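Local coordinates for hydrogenase expression/formation protein HypE (Desulfovibrio vulgaris subsp. vulgaris, PDB 2Z1U) that binds ATP with magnesium ions and takes part in hydrogenase maturation, probably in the ATP-dependent dehydration that makes the cyanide ligands of the active site, at residues A[56-61]-A[143-148]; A[52-57]-A[79-84]. All coordinates share one frame; numbering follows the deposited sequence.

Both contacts use strand 50-58 of the domain related to the N-terminal domain of AIR synthase-related proteins, and their centres lie about 10 Å apart. Contact 2 takes the earlier part of that strand and sets it against the C-terminal part of helix 70-83; contact 1 takes the later part and pairs it with strand 141-151, its neighbour in the sheet, reached much further along the chain. Asp-56 and Ser-57 belong to both. Between the contacts the same strand pairing continues, with Gly-147 N 2.8 Å from Ser-54 O. Strand and helix thus bring their magnesium-binding aspartates together beneath one ATP, beside the second subunit.

Contact 1. Residues A[56-61]-A[143-148]; sequences DSYTVD and INTTGI. With MG (magnesium ion), chain B; ATP (adenosine-5'-triphosphate), chain D.
Ile-143 and Tyr-58 form an antiparallel hydrogen-bonded pair: Tyr-58 N gives a bond of 2.6 Å, bent to 142° at the hydrogen, to Ile-143 O, and Ile-143 N returns one of 3.2 Å to Tyr-58 O. Ile-143 O also lies at the edge of the tyrosine ring, near its plane, and takes a CA-H...O contact from Ser-57. The branched Ile-143 suits a strand and turns its hydrocarbon onto Met-114 of helix 104-121. At Asn-144, its CA 4.0 Å from Ser-57 CA, the strands draw together; small Ser-57 and polar Asn-144, a non-hydrogen-bonded pair, face the second subunit, where Asn-144 packs on its own copy. Thr-145 then pairs with Asp-56 through two fairly straight bonds, Thr-145 N to Asp-56 O at 2.9 Å and Asp-56 N to Thr-145 O at 3.0 Å. With chi1 of 55°, Thr-145 OG1 sits between its backbone N and carbonyl carbon and comes within 3.4 Å of Tyr-58 CE1, the side chains crossing nearly at right angles. Thr-78 of helix 70-83 bonds both Thr-145 OG1 and Tyr-58 OH, satisfying these buried hydroxyls. Its backbone held thus, Asp-56 offers a carboxylate, a hard ligand suited to magnesium: OD1 binds the ion at 2.0 Å, with ATP O1G, O1B and O2A, a water and Asp-129 of the second subunit. This is an antiparallel strand pair carrying the ATP-magnesium site of a PurM-like dimer.

Contact 2. Residues A[52-57]-A[79-84]; sequences AMSTDS and VNDVSM. With MG (magnesium ion), chain B; MG (magnesium ion), chain C; ATP (adenosine-5'-triphosphate), chain D.
Ser-54 lies against Asp-81, its OG 3.2 Å from Asp-81 CB, while its own CB meets Val-82 CG2 at 4.0 Å. Anti to the backbone N (chi1 -180°), the hydroxyl lies over Asp-81 CB and is bonded to the carbonyl of Asp-41 of the second subunit; a small serine allows both the close helix and this buried bond. Further back on the strand, Ala-52 CB and Val-82 CG1 make an apolar contact at 4.2 Å, where a methyl group leaves room for the valine. At the other end Asp-81 OD1 comes within 2.8 Å of Asp-56 OD2, with the carboxylate planes 32° apart. Both are acceptors; these like charges are probably eased by the magnesium ion bound to each carboxylate's other oxygen. Asp-81 OD2 binds one ion at 2.2 Å, with ATP O2B, a water, Asp-220 and Asp-41 of the second subunit, whereas Asp-56 OD1 binds the other. Water 1, on that other ion, lies 2.9 Å from Thr-55 O, to which it can donate, linking the strand backbone to the metal shell. Strand and helix, running at 143° to each other, each bring one aspartate to its own ion in the two-magnesium ATP site of this PurM-like dimer's interface.

Contact 1. Residues A[56-61]-A[143-148]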
# COMPACT_ATOMS: atom_id res chain seq x y z
N ASP A 56 3.86 1.49 -4.13
CA ASP A 56 4.68 2.69 -4.04
C ASP A 56 3.99 3.72 -3.18
O ASP A 56 2.77 3.88 -3.27
CB ASP A 56 4.96 3.29 -5.44
CG ASP A 56 6.22 2.73 -6.07
OD1 ASP A 56 7.30 3.00 -5.52
OD2 ASP A 56 6.14 2.05 -7.12
N SER A 57 4.76 4.41 -2.33
CA SER A 57 4.22 5.56 -1.62
C SER A 57 4.66 6.81 -2.36
O SER A 57 5.72 6.83 -2.97
CB SER A 57 4.71 5.64 -0.18
OG SER A 57 4.36 4.50 0.56
N TYR A 58 3.84 7.86 -2.27
CA TYR A 58 4.05 9.10 -3.00
C TYR A 58 4.14 10.24 -2.00
O TYR A 58 3.29 10.37 -1.11
CB TYR A 58 2.93 9.29 -4.05
CG TYR A 58 2.99 8.18 -5.08
CD1 TYR A 58 2.33 6.96 -4.84
CD2 TYR A 58 3.76 8.30 -6.25
CE1 TYR A 58 2.40 5.92 -5.73
CE2 TYR A 58 3.86 7.22 -7.18
CZ TYR A 58 3.16 6.03 -6.91
OH TYR A 58 3.18 4.95 -7.78
N THR A 59 5.21 11.02 -2.11
CA THR A 59 5.59 11.99 -1.08
C THR A 59 5.94 13.33 -1.74
O THR A 59 6.62 14.17 -1.14
CB THR A 59 6.82 11.50 -0.25
OG1 THR A 59 7.90 11.21 -1.14
CG2 THR A 59 6.49 10.24 0.55
N VAL A 60 5.46 13.54 -2.96
CA VAL A 60 5.87 14.70 -3.77
C VAL A 60 5.57 16.03 -3.07
O VAL A 60 4.51 16.22 -2.44
CB VAL A 60 5.27 14.66 -5.20
CG1 VAL A 60 3.76 14.86 -5.16
CG2 VAL A 60 5.93 15.68 -6.15
N ASP A 61 6.54 16.93 -3.15
CA ASP A 61 6.40 18.27 -2.63
C ASP A 61 6.89 19.22 -3.71
O ASP A 61 8.06 19.13 -4.10
CB ASP A 61 7.23 18.42 -1.35
CG ASP A 61 7.17 19.81 -0.76
OD1 ASP A 61 8.23 20.30 -0.32
OD2 ASP A 61 6.08 20.43 -0.75
N ILE A 143 0.43 9.29 -0.06
CA ILE A 143 -0.48 8.27 -0.58
C ILE A 143 0.35 7.05 -0.93
O ILE A 143 1.40 7.17 -1.58
CB ILE A 143 -1.22 8.75 -1.87
CG1 ILE A 143 -1.84 10.13 -1.69
CG2 ILE A 143 -2.28 7.72 -2.31
CD1 ILE A 143 -2.48 10.72 -2.99
N ASN A 144 -0.10 5.88 -0.48
CA ASN A 144 0.41 4.65 -1.02
C ASN A 144 -0.61 4.05 -1.98
O ASN A 144 -1.83 4.07 -1.72
CB ASN A 144 0.71 3.64 0.10
CG ASN A 144 1.22 2.31 -0.45
OD1 ASN A 144 0.42 1.49 -0.90
ND2 ASN A 144 2.54 2.09 -0.41
N THR A 145 -0.12 3.53 -3.11
CA THR A 145 -0.99 2.72 -3.96
C THR A 145 -0.34 1.38 -4.26
O THR A 145 0.87 1.30 -4.40
CB THR A 145 -1.40 3.43 -5.28
OG1 THR A 145 -0.24 3.85 -6.00
CG2 THR A 145 -2.34 4.64 -5.02
N THR A 146 -1.17 0.34 -4.35
CA THR A 146 -0.68 -0.98 -4.72
C THR A 146 -1.49 -1.41 -5.94
O THR A 146 -2.71 -1.22 -5.99
CB THR A 146 -0.84 -1.97 -3.54
OG1 THR A 146 -0.13 -1.44 -2.41
CG2 THR A 146 -0.30 -3.36 -3.86
N GLY A 147 -0.80 -1.99 -6.91
CA GLY A 147 -1.43 -2.39 -8.13
C GLY A 147 -1.34 -3.88 -8.31
O GLY A 147 -0.34 -4.53 -7.95
N ILE A 148 -2.39 -4.43 -8.92
CA ILE A 148 -2.41 -5.82 -9.29
C ILE A 148 -2.85 -5.96 -10.75
O ILE A 148 -3.84 -5.36 -11.19
CB ILE A 148 -3.31 -6.66 -8.32
CG1 ILE A 148 -3.09 -8.15 -8.52
CG2 ILE A 148 -4.78 -6.30 -8.44
CD1 ILE A 148 -2.01 -8.70 -7.57
MG MG B . 9.15 2.22 -5.37
PG ATP D . 10.59 4.29 -7.38
O1G ATP D . 10.04 3.97 -5.98
O2G ATP D . 11.86 5.09 -7.31
O3G ATP D . 9.56 4.86 -8.35
PB ATP D . 10.44 1.51 -8.21
O1B ATP D . 9.17 1.56 -7.34
O2B ATP D . 10.31 0.99 -9.61
O3B ATP D . 11.12 2.95 -8.11
PA ATP D . 12.02 0.73 -5.97
O1A ATP D . 13.34 1.49 -6.08
O2A ATP D . 11.03 1.40 -5.06
O3A ATP D . 11.45 0.48 -7.49
O5' ATP D . 12.24 -0.78 -5.58
C5' ATP D . 13.34 -1.55 -6.07
C4' ATP D . 13.12 -2.97 -5.62
O4' ATP D . 13.28 -2.98 -4.19
C3' ATP D . 11.72 -3.47 -5.91
O3' ATP D . 11.81 -4.86 -6.29
C2' ATP D . 10.98 -3.36 -4.58
O2' ATP D . 10.00 -4.40 -4.47
C1' ATP D . 12.10 -3.52 -3.54
N9 ATP D . 11.88 -2.75 -2.29
C8 ATP D . 12.01 -1.43 -2.11
N7 ATP D . 11.74 -1.09 -0.83
C5 ATP D . 11.39 -2.23 -0.21
C6 ATP D . 10.96 -2.61 1.16
N6 ATP D . 10.83 -1.65 2.10
N1 ATP D . 10.71 -3.89 1.40
C2 ATP D . 10.81 -4.87 0.48
N3 ATP D . 11.21 -4.59 -0.79
C4 ATP D . 11.50 -3.31 -1.16
O HOH W 1 8.40 0.44 -4.99

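Contact 2. Residues A[52-57]-A[79-84]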
# COMPACT_ATOMS: atom_id res chain seq x y z
N ALA A 52 0.99 -9.73 -11.53
CA ALA A 52 2.06 -8.83 -11.15
C ALA A 52 1.54 -7.86 -10.07
O ALA A 52 0.45 -7.31 -10.20
CB ALA A 52 2.56 -8.08 -12.36
N MET A 53 2.32 -7.69 -9.00
CA MET A 53 1.95 -6.83 -7.88
C MET A 53 3.07 -5.84 -7.52
O MET A 53 4.24 -6.24 -7.37
CB MET A 53 1.57 -7.68 -6.65
CG MET A 53 1.26 -6.89 -5.37
SD MET A 53 1.03 -7.96 -3.92
CE MET A 53 0.09 -6.90 -2.83
N SER A 54 2.72 -4.57 -7.37
CA SER A 54 3.68 -3.51 -7.02
C SER A 54 3.08 -2.53 -6.02
O SER A 54 1.86 -2.26 -6.08
CB SER A 54 4.05 -2.74 -8.29
OG SER A 54 4.97 -1.71 -8.00
N THR A 55 3.90 -2.00 -5.12
CA THR A 55 3.43 -0.91 -4.25
C THR A 55 4.39 0.29 -4.31
O THR A 55 5.58 0.11 -4.48
CB THR A 55 3.25 -1.37 -2.78
OG1 THR A 55 2.50 -0.39 -2.07
CG2 THR A 55 4.62 -1.56 -2.05
N ASP A 56 3.86 1.49 -4.13
CA ASP A 56 4.68 2.69 -4.04
C ASP A 56 3.99 3.72 -3.18
O ASP A 56 2.77 3.88 -3.27
CB ASP A 56 4.96 3.29 -5.44
CG ASP A 56 6.22 2.73 -6.07
OD1 ASP A 56 7.30 3.00 -5.52
OD2 ASP A 56 6.14 2.05 -7.12
N SER A 57 4.76 4.41 -2.33
CA SER A 57 4.22 5.56 -1.62
C SER A 57 4.66 6.81 -2.36
O SER A 57 5.72 6.83 -2.97
CB SER A 57 4.71 5.64 -0.18
OG SER A 57 4.36 4.50 0.56
N VAL A 79 0.24 2.02 -11.82
CA VAL A 79 -0.17 1.47 -13.11
C VAL A 79 1.10 1.14 -13.93
O VAL A 79 1.24 0.02 -14.47
CB VAL A 79 -1.11 2.45 -13.89
CG1 VAL A 79 -1.22 2.08 -15.38
CG2 VAL A 79 -2.51 2.49 -13.26
N ASN A 80 2.05 2.09 -14.00
CA ASN A 80 3.29 1.87 -14.74
C ASN A 80 4.15 0.72 -14.19
O ASN A 80 4.61 -0.11 -14.96
CB ASN A 80 4.13 3.18 -14.87
CG ASN A 80 3.42 4.22 -15.72
OD1 ASN A 80 2.40 3.92 -16.35
ND2 ASN A 80 3.90 5.45 -15.69
N ASP A 81 4.37 0.69 -12.87
CA ASP A 81 5.20 -0.36 -12.28
C ASP A 81 4.66 -1.78 -12.56
O ASP A 81 5.42 -2.68 -12.90
CB ASP A 81 5.40 -0.13 -10.77
CG ASP A 81 6.81 0.36 -10.44
OD1 ASP A 81 7.13 0.64 -9.27
OD2 ASP A 81 7.62 0.42 -11.38
N VAL A 82 3.36 -1.97 -12.38
CA VAL A 82 2.72 -3.23 -12.74
C VAL A 82 2.97 -3.58 -14.22
O VAL A 82 3.30 -4.73 -14.54
CB VAL A 82 1.21 -3.21 -12.43
CG1 VAL A 82 0.51 -4.45 -13.04
CG2 VAL A 82 0.98 -3.14 -10.90
N SER A 83 2.82 -2.58 -15.09
CA SER A 83 3.07 -2.74 -16.54
C SER A 83 4.48 -3.19 -16.89
O SER A 83 4.67 -3.92 -17.88
CB SER A 83 2.74 -1.45 -17.32
OG SER A 83 1.36 -1.09 -17.20
N MET A 84 5.47 -2.77 -16.09
CA MET A 84 6.88 -3.13 -16.36
C MET A 84 7.15 -4.64 -16.35
O MET A 84 8.11 -5.09 -16.95
CB MET A 84 7.83 -2.42 -15.38
CG MET A 84 7.77 -0.89 -15.38
SD MET A 84 8.08 -0.10 -16.98
CE MET A 84 6.44 -0.04 -17.73
MG MG B . 9.15 2.22 -5.37
MG MG C . 9.62 1.34 -11.51
PG ATP D . 10.59 4.29 -7.38
O1G ATP D . 10.04 3.97 -5.98
O2G ATP D . 11.86 5.09 -7.31
O3G ATP D . 9.56 4.86 -8.35
PB ATP D . 10.44 1.51 -8.21
O1B ATP D . 9.17 1.56 -7.34
O2B ATP D . 10.31 0.99 -9.61
O3B ATP D . 11.12 2.95 -8.11
PA ATP D . 12.02 0.73 -5.97
O1A ATP D . 13.34 1.49 -6.08
O2A ATP D . 11.03 1.40 -5.06
O3A ATP D . 11.45 0.48 -7.49
O5' ATP D . 12.24 -0.78 -5.58
C5' ATP D . 13.34 -1.55 -6.07
C4' ATP D . 13.12 -2.97 -5.62
O4' ATP D . 13.28 -2.98 -4.19
C3' ATP D . 11.72 -3.47 -5.91
O3' ATP D . 11.81 -4.86 -6.29
C2' ATP D . 10.98 -3.36 -4.58
O2' ATP D . 10.00 -4.40 -4.47
C1' ATP D . 12.10 -3.52 -3.54
N9 ATP D . 11.88 -2.75 -2.29
C8 ATP D . 12.01 -1.43 -2.11
N7 ATP D . 11.74 -1.09 -0.83
C5 ATP D . 11.39 -2.23 -0.21
C6 ATP D . 10.96 -2.61 1.16
N6 ATP D . 10.83 -1.65 2.10
N1 ATP D . 10.71 -3.89 1.40
C2 ATP D . 10.81 -4.87 0.48
N3 ATP D . 11.21 -4.59 -0.79
C4 ATP D . 11.50 -3.31 -1.16
O HOH W 1 8.40 0.44 -4.99
O HOH W 2 11.96 2.24 -11.39